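Local coordinates for protein Alpha/beta hydrolase (Enterobacter asburiae, PDB 6KMO) that probably hydrolyses carboxylic ester bonds, acting as an esterase or lipase built on the alpha/beta hydrolase fold, at residues A34-L39 with G304-Y309; M50-A55 with P140-H145; S74-Q79 with T157-E162; A213-A218 with A246-I251; N221-G226 with V278-G283. The protein carries 2 engineered substitutions. All blocks are in the same frame, centred on the assembly; numbering follows the deposited sequence.

Contact 1. Residues A34-L39 with G304-Y309; sequences AFLNVL and GMIHDY
The Phe35 ring comes in from helix 30-41 and meets Ile306 obliquely, with CE2 3.8 Å from Ile306 CD1. CD2 of Phe35 is nearly as close to the same methyl, at 3.9 Å. The two side chains run at about a right angle to each other. Phe35 has CG anti to its own N (chi1 169°), and from there the ring leans out from the helix to where the isoleucine tip waits. The second flat group is the Tyr309 ring, on the far side of the turn. Met305 CG sits 3.7 Å above one of its faces, displaced toward the rim, and Ile306 O lies in plane at its edge. Leu36 takes the other branch of Ile306: Leu36 CD1 is 4.1 Å from Ile306 CG2, the two side chains sliding past each other in opposite senses. Ile306 thus divides its branches between two successive helix residues, with Val32 of the same helix also against it. Just beyond, His307 bonds through ND1 to Asp277 and packs on Ser180, consistent with the catalytic triad of this fold; Ser180 sits in a GxSxG sequence, probably the nucleophile elbow. The contact itself is purely apolar and mostly buried, so it joins helix 30-41 to the start of the turn that carries His307 by shape and exclusion of water rather than by directed bonds.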
# COMPACT_ATOMS: atom_id res chain seq x y z
N ALA A 34 -9.09 -19.08 5.98
CA ALA A 34 -8.98 -20.00 7.11
C ALA A 34 -9.55 -19.38 8.37
O ALA A 34 -10.27 -20.04 9.14
CB ALA A 34 -7.52 -20.41 7.32
N PHE A 35 -9.26 -18.10 8.60
CA PHE A 35 -9.80 -17.41 9.76
C PHE A 35 -11.32 -17.31 9.67
O PHE A 35 -12.02 -17.58 10.64
CB PHE A 35 -9.18 -16.01 9.85
CG PHE A 35 -9.85 -15.11 10.84
CD1 PHE A 35 -9.57 -15.22 12.18
CD2 PHE A 35 -10.79 -14.18 10.43
CE1 PHE A 35 -10.21 -14.40 13.10
CE2 PHE A 35 -11.43 -13.38 11.36
CZ PHE A 35 -11.13 -13.48 12.69
N LEU A 36 -11.84 -16.93 8.50
CA LEU A 36 -13.29 -16.84 8.35
C LEU A 36 -13.95 -18.20 8.58
O LEU A 36 -15.05 -18.26 9.13
CB LEU A 36 -13.65 -16.30 6.97
CG LEU A 36 -13.31 -14.82 6.74
CD1 LEU A 36 -13.61 -14.44 5.32
CD2 LEU A 36 -14.07 -13.91 7.70
N ASN A 37 -13.31 -19.28 8.15
CA ASN A 37 -13.93 -20.59 8.32
C ASN A 37 -14.04 -20.94 9.80
O ASN A 37 -15.05 -21.51 10.24
CB ASN A 37 -13.17 -21.65 7.53
CG ASN A 37 -13.37 -21.51 6.03
OD1 ASN A 37 -14.26 -20.82 5.55
ND2 ASN A 37 -12.52 -22.19 5.28
N VAL A 38 -13.03 -20.60 10.59
CA VAL A 38 -13.12 -20.80 12.04
C VAL A 38 -14.22 -19.93 12.62
O VAL A 38 -15.09 -20.39 13.37
CB VAL A 38 -11.76 -20.52 12.71
CG1 VAL A 38 -11.91 -20.52 14.24
CG2 VAL A 38 -10.73 -21.54 12.26
N LEU A 39 -14.21 -18.65 12.27
CA LEU A 39 -15.17 -17.69 12.81
C LEU A 39 -16.60 -18.09 12.47
O LEU A 39 -17.48 -18.10 13.34
CB LEU A 39 -14.86 -16.31 12.23
CG LEU A 39 -15.79 -15.19 12.69
CD1 LEU A 39 -15.41 -14.73 14.07
CD2 LEU A 39 -15.74 -14.05 11.67
N GLY A 304 -7.60 -9.05 -0.84
CA GLY A 304 -7.74 -10.30 -0.14
C GLY A 304 -8.03 -10.15 1.33
O GLY A 304 -8.15 -11.17 2.03
N MET A 305 -8.15 -8.92 1.83
CA MET A 305 -8.27 -8.66 3.25
C MET A 305 -9.71 -8.37 3.64
O MET A 305 -10.51 -7.83 2.86
CB MET A 305 -7.41 -7.44 3.67
CG MET A 305 -5.91 -7.63 3.58
SD MET A 305 -5.23 -9.03 4.62
CE MET A 305 -5.03 -10.33 3.32
N ILE A 306 -10.03 -8.72 4.88
CA ILE A 306 -11.26 -8.32 5.52
C ILE A 306 -11.04 -7.08 6.38
O ILE A 306 -9.91 -6.70 6.69
CB ILE A 306 -11.85 -9.46 6.40
CG1 ILE A 306 -10.82 -9.95 7.41
CG2 ILE A 306 -12.38 -10.58 5.52
CD1 ILE A 306 -11.40 -10.84 8.47
N HIS A 307 -12.14 -6.47 6.80
CA HIS A 307 -12.11 -5.42 7.80
C HIS A 307 -11.24 -5.83 8.99
O HIS A 307 -11.29 -6.96 9.46
CB HIS A 307 -13.54 -5.14 8.28
CG HIS A 307 -13.63 -4.00 9.22
ND1 HIS A 307 -13.46 -2.70 8.82
CD2 HIS A 307 -13.78 -3.97 10.57
CE1 HIS A 307 -13.54 -1.90 9.88
NE2 HIS A 307 -13.75 -2.65 10.95
N ASP A 308 -10.46 -4.88 9.51
CA ASP A 308 -9.66 -5.10 10.71
C ASP A 308 -8.56 -6.15 10.49
O ASP A 308 -8.05 -6.74 11.45
CB ASP A 308 -10.52 -5.45 11.94
CG ASP A 308 -10.85 -4.25 12.79
OD1 ASP A 308 -10.09 -3.23 12.81
OD2 ASP A 308 -11.87 -4.34 13.52
N TYR A 309 -8.10 -6.30 9.25
CA TYR A 309 -7.02 -7.24 8.98
C TYR A 309 -5.82 -6.95 9.86
O TYR A 309 -5.19 -7.87 10.39
CB TYR A 309 -6.63 -7.26 7.49
CG TYR A 309 -6.20 -5.93 6.88
CD1 TYR A 309 -7.12 -5.11 6.28
CD2 TYR A 309 -4.87 -5.54 6.86
CE1 TYR A 309 -6.74 -3.90 5.70
CE2 TYR A 309 -4.47 -4.33 6.29
CZ TYR A 309 -5.43 -3.52 5.70
OH TYR A 309 -5.11 -2.29 5.13

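Contact 2. Residues M50-A55 with P140-H145; sequences MTPQEA and PSPEAH
Pro52, the first residue of helix 52-63, meets Pro142 ring against ring. The ring of Pro52 already faces the other segment at its root, where Pro52 CB lies 4.2 Å from Pro142 CD. One atom further, Pro52 CG makes the closest approach, 3.9 Å to Pro142 CD. The two side chains cross at about a right angle. Pro142 follows a cis peptide bond in the loop between strand 132-136 and helix 148-163, and Asn240 of helix 231-241 also touches it. Beside the prolines, Gln53 bends back at chi2 (77°) and brings NE2 to 4.4 Å from Glu143 OE2, too far for a bond; Glu143 instead makes a salt bridge to Arg56, one helical turn along from Pro52. Each segment keeps its own shape. Thr51 and Glu54 form a capping box: Glu54 N donates to Thr51 OG1 at 3.0 Å, and Thr51 N returns a bond to Glu54 OE1 at 2.9 Å. In the loop, Ser141 OG donates to Ala144 O over 2.7 Å. The chemistry is that of a small surface contact: two rigid rings touch over a few carbons, while the directed bonding runs within each segment and through Arg56.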
# COMPACT_ATOMS: atom_id res chain seq x y z
N MET A 50 -26.41 -9.32 21.05
CA MET A 50 -25.73 -9.46 22.34
C MET A 50 -25.87 -8.18 23.15
O MET A 50 -26.15 -7.09 22.63
CB MET A 50 -24.24 -9.73 22.11
CG MET A 50 -23.91 -11.06 21.47
SD MET A 50 -22.10 -11.30 21.20
CE MET A 50 -22.15 -12.85 20.31
N THR A 51 -25.64 -8.30 24.46
CA THR A 51 -25.46 -7.10 25.26
C THR A 51 -24.11 -6.48 24.92
O THR A 51 -23.22 -7.16 24.39
CB THR A 51 -25.47 -7.43 26.74
OG1 THR A 51 -24.35 -8.24 27.06
CG2 THR A 51 -26.75 -8.19 27.12
N PRO A 52 -23.92 -5.20 25.21
CA PRO A 52 -22.58 -4.62 25.02
C PRO A 52 -21.50 -5.42 25.71
O PRO A 52 -20.43 -5.63 25.14
CB PRO A 52 -22.73 -3.21 25.59
CG PRO A 52 -24.15 -2.87 25.29
CD PRO A 52 -24.93 -4.16 25.47
N GLN A 53 -21.77 -5.90 26.93
CA GLN A 53 -20.77 -6.66 27.66
C GLN A 53 -20.42 -7.97 26.95
O GLN A 53 -19.24 -8.30 26.77
CB GLN A 53 -21.29 -6.93 29.08
CG GLN A 53 -21.49 -5.66 29.93
CD GLN A 53 -22.75 -4.83 29.60
OE1 GLN A 53 -23.68 -5.29 28.93
NE2 GLN A 53 -22.77 -3.60 30.10
N GLU A 54 -21.43 -8.71 26.49
CA GLU A 54 -21.18 -9.94 25.76
C GLU A 54 -20.38 -9.67 24.49
O GLU A 54 -19.43 -10.40 24.18
CB GLU A 54 -22.51 -10.60 25.39
CG GLU A 54 -23.24 -11.22 26.57
CD GLU A 54 -24.67 -11.62 26.23
OE1 GLU A 54 -25.24 -11.09 25.25
OE2 GLU A 54 -25.22 -12.48 26.95
N ALA A 55 -20.75 -8.62 23.75
CA ALA A 55 -20.05 -8.31 22.51
C ALA A 55 -18.61 -7.91 22.78
O ALA A 55 -17.70 -8.31 22.05
CB ALA A 55 -20.78 -7.17 21.79
N PRO A 140 -16.74 4.36 26.04
CA PRO A 140 -17.48 3.57 25.05
C PRO A 140 -18.94 3.99 24.96
O PRO A 140 -19.50 4.65 25.84
CB PRO A 140 -17.39 2.13 25.57
CG PRO A 140 -16.40 2.15 26.69
CD PRO A 140 -16.35 3.54 27.21
N SER A 141 -19.56 3.56 23.87
CA SER A 141 -21.00 3.59 23.71
C SER A 141 -21.59 2.23 24.09
O SER A 141 -20.94 1.20 23.92
CB SER A 141 -21.37 3.91 22.26
OG SER A 141 -20.93 5.22 21.90
N PRO A 142 -22.83 2.19 24.60
CA PRO A 142 -23.77 3.31 24.76
C PRO A 142 -23.64 4.09 26.05
O PRO A 142 -24.47 4.97 26.30
CB PRO A 142 -25.12 2.61 24.68
CG PRO A 142 -24.87 1.29 25.32
CD PRO A 142 -23.48 0.90 24.87
N GLU A 143 -22.64 3.79 26.88
CA GLU A 143 -22.45 4.56 28.10
C GLU A 143 -22.36 6.04 27.78
O GLU A 143 -22.94 6.89 28.49
CB GLU A 143 -21.18 4.09 28.82
CG GLU A 143 -21.29 2.71 29.52
CD GLU A 143 -21.10 1.47 28.62
OE1 GLU A 143 -21.07 1.55 27.37
OE2 GLU A 143 -21.01 0.36 29.21
N ALA A 144 -21.66 6.38 26.71
CA ALA A 144 -21.65 7.71 26.14
C ALA A 144 -22.11 7.62 24.70
O ALA A 144 -21.97 6.58 24.04
CB ALA A 144 -20.25 8.33 26.18
N HIS A 145 -22.65 8.72 24.20
CA HIS A 145 -23.03 8.89 22.82
C HIS A 145 -22.18 9.98 22.19
O HIS A 145 -21.44 10.69 22.87
CB HIS A 145 -24.52 9.24 22.73
CG HIS A 145 -25.41 8.17 23.28
ND1 HIS A 145 -25.53 6.94 22.69
CD2 HIS A 145 -26.19 8.14 24.38
CE1 HIS A 145 -26.37 6.19 23.39
NE2 HIS A 145 -26.78 6.90 24.43

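Contact 3. Residues S74-Q79 with T157-E162; sequences SEKTIQ and TKWVAE
Trp159 gives up the most surface here, and Ile78 is the residue that covers it. The indole reaches from helix 148-163 with CG anti to the backbone N (chi1 -176°), turning one broad face to strand 71-80. Ile78 CG2 stands over the middle of the six-membered ring, 3.5 Å from its centroid and only 11° off the normal, a well-formed CH-pi contact. The other branch of the isoleucine covers the root of the indole, its CD1 lying 3.7 Å from Trp159 CG. Two methyls of one residue therefore span the face from the CB end to the benzo ring. Lys76, two residues earlier and pointing the same way from the strand, adds the aliphatic part of its chain: Lys76 CE is 3.7 Å from Trp159 CH2, neither squarely over the ring nor at its rim, and the lysine and tryptophan side chains cross at about a right angle. Its NZ makes a long, weak ion pair with Glu166. Helix 148-163 is thus packed on the outermost antiparallel strand of the central sheet by dispersion and C-H to pi attraction, with charges kept to the outer margin.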
# COMPACT_ATOMS: atom_id res chain seq x y z
N SER A 74 3.68 2.65 29.04
CA SER A 74 3.45 3.39 30.27
C SER A 74 2.06 4.01 30.23
O SER A 74 1.33 3.89 29.24
CB SER A 74 4.53 4.46 30.47
OG SER A 74 4.53 5.41 29.42
N GLU A 75 1.69 4.66 31.33
CA GLU A 75 0.35 5.18 31.50
C GLU A 75 0.41 6.57 32.09
O GLU A 75 1.33 6.91 32.84
CB GLU A 75 -0.48 4.27 32.39
CG GLU A 75 -1.91 4.73 32.59
CD GLU A 75 -2.73 3.75 33.40
OE1 GLU A 75 -3.54 4.19 34.25
OE2 GLU A 75 -2.57 2.53 33.19
N LYS A 76 -0.58 7.39 31.75
CA LYS A 76 -0.72 8.71 32.34
C LYS A 76 -2.18 9.09 32.28
O LYS A 76 -2.82 8.93 31.24
CB LYS A 76 0.10 9.74 31.58
CG LYS A 76 0.03 11.15 32.19
CD LYS A 76 1.35 11.90 31.99
CE LYS A 76 1.29 13.31 32.52
NZ LYS A 76 1.69 13.39 33.95
N THR A 77 -2.71 9.61 33.37
CA THR A 77 -4.04 10.19 33.40
C THR A 77 -3.90 11.70 33.40
O THR A 77 -3.19 12.27 34.24
CB THR A 77 -4.82 9.72 34.63
OG1 THR A 77 -5.01 8.31 34.56
CG2 THR A 77 -6.18 10.41 34.70
N ILE A 78 -4.54 12.35 32.44
CA ILE A 78 -4.48 13.80 32.32
C ILE A 78 -5.81 14.38 32.78
O ILE A 78 -6.84 13.71 32.78
CB ILE A 78 -4.13 14.27 30.89
CG1 ILE A 78 -5.20 13.83 29.88
CG2 ILE A 78 -2.77 13.74 30.50
CD1 ILE A 78 -4.99 14.41 28.49
N GLN A 79 -5.77 15.64 33.20
CA GLN A 79 -6.96 16.37 33.65
C GLN A 79 -7.21 17.50 32.66
O GLN A 79 -6.39 18.42 32.54
CB GLN A 79 -6.77 16.90 35.06
CG GLN A 79 -6.44 15.82 36.09
CD GLN A 79 -7.60 14.87 36.36
OE1 GLN A 79 -8.77 15.25 36.29
NE2 GLN A 79 -7.27 13.62 36.67
N THR A 157 -5.46 15.18 22.29
CA THR A 157 -4.55 15.60 21.23
C THR A 157 -3.97 16.97 21.54
O THR A 157 -2.75 17.20 21.43
CB THR A 157 -5.32 15.62 19.90
OG1 THR A 157 -5.79 14.29 19.58
CG2 THR A 157 -4.45 16.10 18.76
N LYS A 158 -4.84 17.91 21.93
CA LYS A 158 -4.39 19.23 22.34
C LYS A 158 -3.42 19.14 23.51
O LYS A 158 -2.41 19.86 23.54
CB LYS A 158 -5.60 20.09 22.70
CG LYS A 158 -5.28 21.53 23.01
CD LYS A 158 -6.56 22.37 23.11
CE LYS A 158 -6.31 23.67 23.86
NZ LYS A 158 -5.66 23.45 25.19
N TRP A 159 -3.70 18.26 24.46
CA TRP A 159 -2.82 18.11 25.62
C TRP A 159 -1.43 17.64 25.20
O TRP A 159 -0.41 18.18 25.65
CB TRP A 159 -3.43 17.18 26.67
CG TRP A 159 -2.57 17.09 27.90
CD1 TRP A 159 -2.67 17.88 29.01
CD2 TRP A 159 -1.48 16.20 28.13
NE1 TRP A 159 -1.70 17.52 29.93
CE2 TRP A 159 -0.96 16.50 29.41
CE3 TRP A 159 -0.89 15.18 27.38
CZ2 TRP A 159 0.13 15.81 29.95
CZ3 TRP A 159 0.18 14.49 27.93
CH2 TRP A 159 0.68 14.82 29.20
N VAL A 160 -1.36 16.63 24.35
CA VAL A 160 -0.05 16.16 23.89
C VAL A 160 0.69 17.25 23.14
O VAL A 160 1.90 17.42 23.29
CB VAL A 160 -0.20 14.87 23.05
CG1 VAL A 160 1.11 14.51 22.40
CG2 VAL A 160 -0.72 13.73 23.89
N ALA A 161 -0.01 17.99 22.26
CA ALA A 161 0.65 19.05 21.52
C ALA A 161 1.28 20.07 22.46
O ALA A 161 2.39 20.55 22.20
CB ALA A 161 -0.36 19.75 20.61
N GLU A 162 0.61 20.40 23.56
CA GLU A 162 1.05 21.48 24.44
C GLU A 162 1.93 20.98 25.58
O GLU A 162 2.79 21.74 26.05
CB GLU A 162 -0.18 22.22 25.00
CG GLU A 162 -1.00 22.94 23.91
CD GLU A 162 -2.33 23.50 24.40
OE1 GLU A 162 -2.98 24.20 23.59
OE2 GLU A 162 -2.74 23.24 25.55

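Contact 4. Residues A213-A218 with A246-I251; sequences ANFDTA and ADRNNI
Arg248 turns CG anti to its carbonyl carbon (chi1 -69°) and then runs straight from CG to NE, laying its aliphatic chain against Ala213. The methyl of Ala213 is nearly equidistant from three carbons of that chain: its CB is 3.7 Å from Arg248 CG and 3.8 Å from both CB and CD of the arginine. Phe215 is also set by its first torsion (chi1 -49°), which swings the ring back so that CE2 comes 4.1 Å from Arg248 NH1. The nitrogen lies at the ring edge, near its plane, and ring and guanidinium are tilted 68° apart, so this is an edge contact and not a cation over a pi face. A water completes the join: it donates to Ala213 O over 2.7 Å and accepts from Arg248 NH1 at 3.0 Å, in the guanidinium plane. The remaining nitrogens hold helix 231-241 and its end, NH2 in a salt bridge to Asp239 and NE to Thr242 O. Nearby, Asn249 and Asn250 bond to the N-terminal segment of the second subunit. With every guanidinium nitrogen engaged, Arg248 is fixed in rotation, and one cation ties the loop after strand 203-207 to the end of helix 245-248, probably with its charge largely offset by Asp239.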
# COMPACT_ATOMS: atom_id res chain seq x y z
N ALA A 213 -22.55 7.41 8.01
CA ALA A 213 -23.67 6.67 8.59
C ALA A 213 -24.68 6.34 7.49
O ALA A 213 -25.82 6.82 7.47
CB ALA A 213 -24.31 7.45 9.72
N ASN A 214 -24.24 5.51 6.55
CA ASN A 214 -25.08 5.01 5.47
C ASN A 214 -24.63 3.58 5.21
O ASN A 214 -23.50 3.22 5.53
CB ASN A 214 -24.97 5.84 4.19
CG ASN A 214 -25.89 7.02 4.20
OD1 ASN A 214 -27.11 6.89 4.41
ND2 ASN A 214 -25.33 8.19 3.99
N PHE A 215 -25.54 2.76 4.67
CA PHE A 215 -25.36 1.31 4.64
C PHE A 215 -25.65 0.73 3.27
O PHE A 215 -25.96 -0.47 3.15
CB PHE A 215 -26.23 0.67 5.72
CG PHE A 215 -26.07 1.34 7.05
CD1 PHE A 215 -24.93 1.11 7.80
CD2 PHE A 215 -27.01 2.24 7.51
CE1 PHE A 215 -24.75 1.74 9.00
CE2 PHE A 215 -26.83 2.88 8.72
CZ PHE A 215 -25.68 2.64 9.46
N ASP A 216 -25.46 1.54 2.23
CA ASP A 216 -25.95 1.22 0.89
C ASP A 216 -24.89 1.35 -0.20
O ASP A 216 -25.24 1.36 -1.38
CB ASP A 216 -27.14 2.11 0.55
CG ASP A 216 -26.83 3.61 0.70
OD1 ASP A 216 -27.73 4.42 0.38
OD2 ASP A 216 -25.72 4.00 1.14
N THR A 217 -23.61 1.46 0.15
CA THR A 217 -22.58 1.43 -0.88
C THR A 217 -22.50 0.03 -1.49
O THR A 217 -22.98 -0.96 -0.94
CB THR A 217 -21.22 1.84 -0.29
OG1 THR A 217 -20.82 0.87 0.67
CG2 THR A 217 -21.30 3.21 0.36
N ALA A 218 -21.84 -0.05 -2.65
CA ALA A 218 -21.68 -1.35 -3.29
C ALA A 218 -20.95 -2.33 -2.39
O ALA A 218 -21.32 -3.51 -2.31
CB ALA A 218 -20.98 -1.19 -4.64
N ALA A 246 -29.57 14.34 12.80
CA ALA A 246 -28.71 15.51 12.75
C ALA A 246 -27.27 15.14 13.05
O ALA A 246 -26.35 15.58 12.35
CB ALA A 246 -29.22 16.57 13.73
N ASP A 247 -27.04 14.32 14.08
CA ASP A 247 -25.68 13.90 14.39
C ASP A 247 -25.07 13.14 13.20
O ASP A 247 -23.89 13.30 12.88
CB ASP A 247 -25.64 13.00 15.62
CG ASP A 247 -25.92 13.71 16.93
OD1 ASP A 247 -25.88 14.96 16.99
OD2 ASP A 247 -26.14 12.97 17.92
N ARG A 248 -25.86 12.27 12.58
CA ARG A 248 -25.35 11.50 11.45
C ARG A 248 -25.04 12.37 10.25
O ARG A 248 -24.24 11.97 9.40
CB ARG A 248 -26.30 10.37 11.13
CG ARG A 248 -26.31 9.32 12.21
CD ARG A 248 -27.33 8.21 11.96
NE ARG A 248 -27.36 7.26 13.07
CZ ARG A 248 -27.64 5.96 12.96
NH1 ARG A 248 -27.95 5.42 11.79
NH2 ARG A 248 -27.62 5.22 14.05
N ASN A 249 -25.64 13.56 10.15
CA ASN A 249 -25.35 14.51 9.10
C ASN A 249 -24.26 15.50 9.49
O ASN A 249 -23.96 16.42 8.70
CB ASN A 249 -26.63 15.26 8.71
CG ASN A 249 -26.61 15.74 7.30
OD1 ASN A 249 -26.26 15.00 6.37
ND2 ASN A 249 -26.97 17.01 7.11
N ASN A 250 -23.68 15.35 10.67
CA ASN A 250 -22.61 16.20 11.18
C ASN A 250 -21.29 15.65 10.67
O ASN A 250 -21.07 14.44 10.74
CB ASN A 250 -22.71 16.12 12.71
CG ASN A 250 -21.73 16.99 13.45
OD1 ASN A 250 -20.54 17.04 13.16
ND2 ASN A 250 -22.23 17.67 14.48
N ILE A 251 -20.44 16.52 10.13
CA ILE A 251 -19.18 16.05 9.54
C ILE A 251 -18.23 15.42 10.56
O ILE A 251 -17.30 14.71 10.17
CB ILE A 251 -18.45 17.17 8.75
CG1 ILE A 251 -17.93 18.28 9.67
CG2 ILE A 251 -19.36 17.71 7.67
CD1 ILE A 251 -17.09 19.32 8.94
O HOH W 1 -28.07 6.57 9.03

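Contact 5. Residues N221-G226 with V278-G283; sequences NQFENG and VLRDEG
Phe223 and Val278 press together most closely where Val278 CG1 butts against the backbone: that methyl is 3.3 Å from Phe223 O and 4.0 Å from Glu224 CA, with Phe223 CB a little further at 4.1 Å. The Phe223 ring reaches on toward Arg280, whose NH1 lies 3.6 Å from Phe223 CE2, at the ring edge and near its plane. The two flat groups are almost perpendicular, 81° apart, so the guanidinium meets the ring at its edge, not over its face. Arg280 CG is anti to the backbone N, but the chain kinks at chi3 (72°), bringing the NE and NH2 edge side-on to the next residue, Asp281. Both NE, at 2.9 Å, and NH2 of Arg280 converge on the single atom Asp281 OD1, from one face of the carboxylate. The segment 278-283 follows strand 269-274 and starts helix 280-292 of the alpha/beta hydrolase core; helix 218-222 belongs to the insertion after strand 203-207, a region that often builds the lid over the active site in relatives. Asn24 of the second subunit also bonds Asp281 OD1, and Glu275 O takes another N-H from Arg280 NH1. The looser side is at Gln222, an exposed residue whose CG covers a Phe223 face while its OE1 reaches Arg280 only through water, accepting from that water at 2.8 Å.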
# COMPACT_ATOMS: atom_id res chain seq x y z
N ASN A 221 -23.17 -3.81 0.26
CA ASN A 221 -24.05 -4.85 -0.25
C ASN A 221 -23.28 -6.12 -0.58
O ASN A 221 -23.73 -7.23 -0.25
CB ASN A 221 -24.82 -4.32 -1.46
CG ASN A 221 -25.76 -3.18 -1.10
OD1 ASN A 221 -26.26 -3.11 0.02
ND2 ASN A 221 -26.00 -2.28 -2.04
N GLN A 222 -22.10 -5.99 -1.19
CA GLN A 222 -21.36 -7.17 -1.60
C GLN A 222 -20.86 -7.97 -0.40
O GLN A 222 -20.85 -9.21 -0.44
CB GLN A 222 -20.20 -6.77 -2.49
CG GLN A 222 -19.48 -7.96 -3.10
CD GLN A 222 -18.53 -7.55 -4.20
OE1 GLN A 222 -18.38 -6.37 -4.50
NE2 GLN A 222 -17.87 -8.53 -4.82
N PHE A 223 -20.44 -7.31 0.67
CA PHE A 223 -19.83 -7.98 1.81
C PHE A 223 -20.70 -7.94 3.06
O PHE A 223 -20.20 -8.05 4.17
CB PHE A 223 -18.41 -7.43 2.08
CG PHE A 223 -17.58 -7.36 0.82
CD1 PHE A 223 -17.18 -8.51 0.16
CD2 PHE A 223 -17.24 -6.14 0.25
CE1 PHE A 223 -16.47 -8.46 -1.02
CE2 PHE A 223 -16.52 -6.09 -0.94
CZ PHE A 223 -16.15 -7.27 -1.57
N GLU A 224 -22.03 -7.88 2.87
CA GLU A 224 -22.93 -7.60 3.99
C GLU A 224 -22.88 -8.67 5.08
O GLU A 224 -23.08 -8.34 6.25
CB GLU A 224 -24.36 -7.36 3.50
CG GLU A 224 -25.03 -8.47 2.79
CD GLU A 224 -26.50 -8.15 2.52
OE1 GLU A 224 -27.15 -8.91 1.78
OE2 GLU A 224 -27.00 -7.13 3.05
N ASN A 225 -22.61 -9.93 4.74
CA ASN A 225 -22.47 -10.99 5.72
C ASN A 225 -21.34 -11.92 5.32
O ASN A 225 -21.03 -12.05 4.14
CB ASN A 225 -23.76 -11.83 5.85
CG ASN A 225 -24.88 -11.09 6.55
OD1 ASN A 225 -24.77 -10.76 7.74
ND2 ASN A 225 -25.93 -10.80 5.82
N GLY A 226 -20.75 -12.56 6.32
CA GLY A 226 -19.76 -13.60 6.12
C GLY A 226 -18.31 -13.15 6.16
O GLY A 226 -17.41 -14.00 6.10
N VAL A 278 -17.23 -4.08 4.10
CA VAL A 278 -18.38 -3.22 3.83
C VAL A 278 -17.97 -1.75 3.77
O VAL A 278 -18.55 -0.98 3.00
CB VAL A 278 -19.52 -3.43 4.85
CG1 VAL A 278 -20.12 -4.82 4.72
CG2 VAL A 278 -19.06 -3.17 6.28
N LEU A 279 -16.98 -1.33 4.56
CA LEU A 279 -16.54 0.05 4.65
C LEU A 279 -15.59 0.45 3.54
O LEU A 279 -15.19 1.62 3.46
CB LEU A 279 -15.84 0.28 6.00
CG LEU A 279 -16.65 -0.06 7.25
CD1 LEU A 279 -15.76 0.16 8.45
CD2 LEU A 279 -17.93 0.74 7.32
N ARG A 280 -15.19 -0.47 2.66
CA ARG A 280 -14.16 -0.15 1.68
C ARG A 280 -14.54 1.07 0.85
O ARG A 280 -13.74 2.01 0.70
CB ARG A 280 -13.98 -1.35 0.75
CG ARG A 280 -12.94 -1.17 -0.31
CD ARG A 280 -13.10 -2.24 -1.36
NE ARG A 280 -14.28 -2.02 -2.18
CZ ARG A 280 -14.82 -2.93 -2.98
NH1 ARG A 280 -14.34 -4.16 -3.04
NH2 ARG A 280 -15.86 -2.60 -3.73
N ASP A 281 -15.74 1.08 0.29
CA ASP A 281 -16.08 2.11 -0.68
C ASP A 281 -16.14 3.49 -0.04
O ASP A 281 -15.66 4.47 -0.63
CB ASP A 281 -17.38 1.77 -1.39
CG ASP A 281 -17.22 0.68 -2.42
OD1 ASP A 281 -16.08 0.24 -2.72
OD2 ASP A 281 -18.28 0.29 -2.97
N GLU A 282 -16.68 3.60 1.18
CA GLU A 282 -16.76 4.91 1.82
C GLU A 282 -15.37 5.42 2.20
O GLU A 282 -15.14 6.63 2.24
CB GLU A 282 -17.70 4.87 3.02
CG GLU A 282 -17.18 4.17 4.26
CD GLU A 282 -18.29 3.82 5.21
OE1 GLU A 282 -19.20 3.09 4.76
OE2 GLU A 282 -18.26 4.26 6.39
N GLY A 283 -14.44 4.51 2.50
CA GLY A 283 -13.08 4.94 2.79
C GLY A 283 -12.39 5.47 1.55
O GLY A 283 -11.76 6.53 1.57
O HOH W 2 -15.86 -5.40 -5.08

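In the fold
Contacts 1 and 5 are buried, contacts 3 and 4 partly so, and contact 2 lies at the surface. Contacts 1 and 5 lie near the probable active site, and contact 4 adjoins contact 5: contacts 1 and 5 meet where His307 packs on Leu279 and Leu36 on Gly226, while contact 5 meets contact 4 where Thr217 and Ala218 reach Asp281. Contact 3, about 35 Å from contacts 1 and 5 between centres, sits at the far edge of the sheet. Chemistry follows place: contacts 1 and 3 rest on apolar side chains, contacts 4 and 5 add arginines and bridging waters beside the second subunit, and contact 2 relies on prolines.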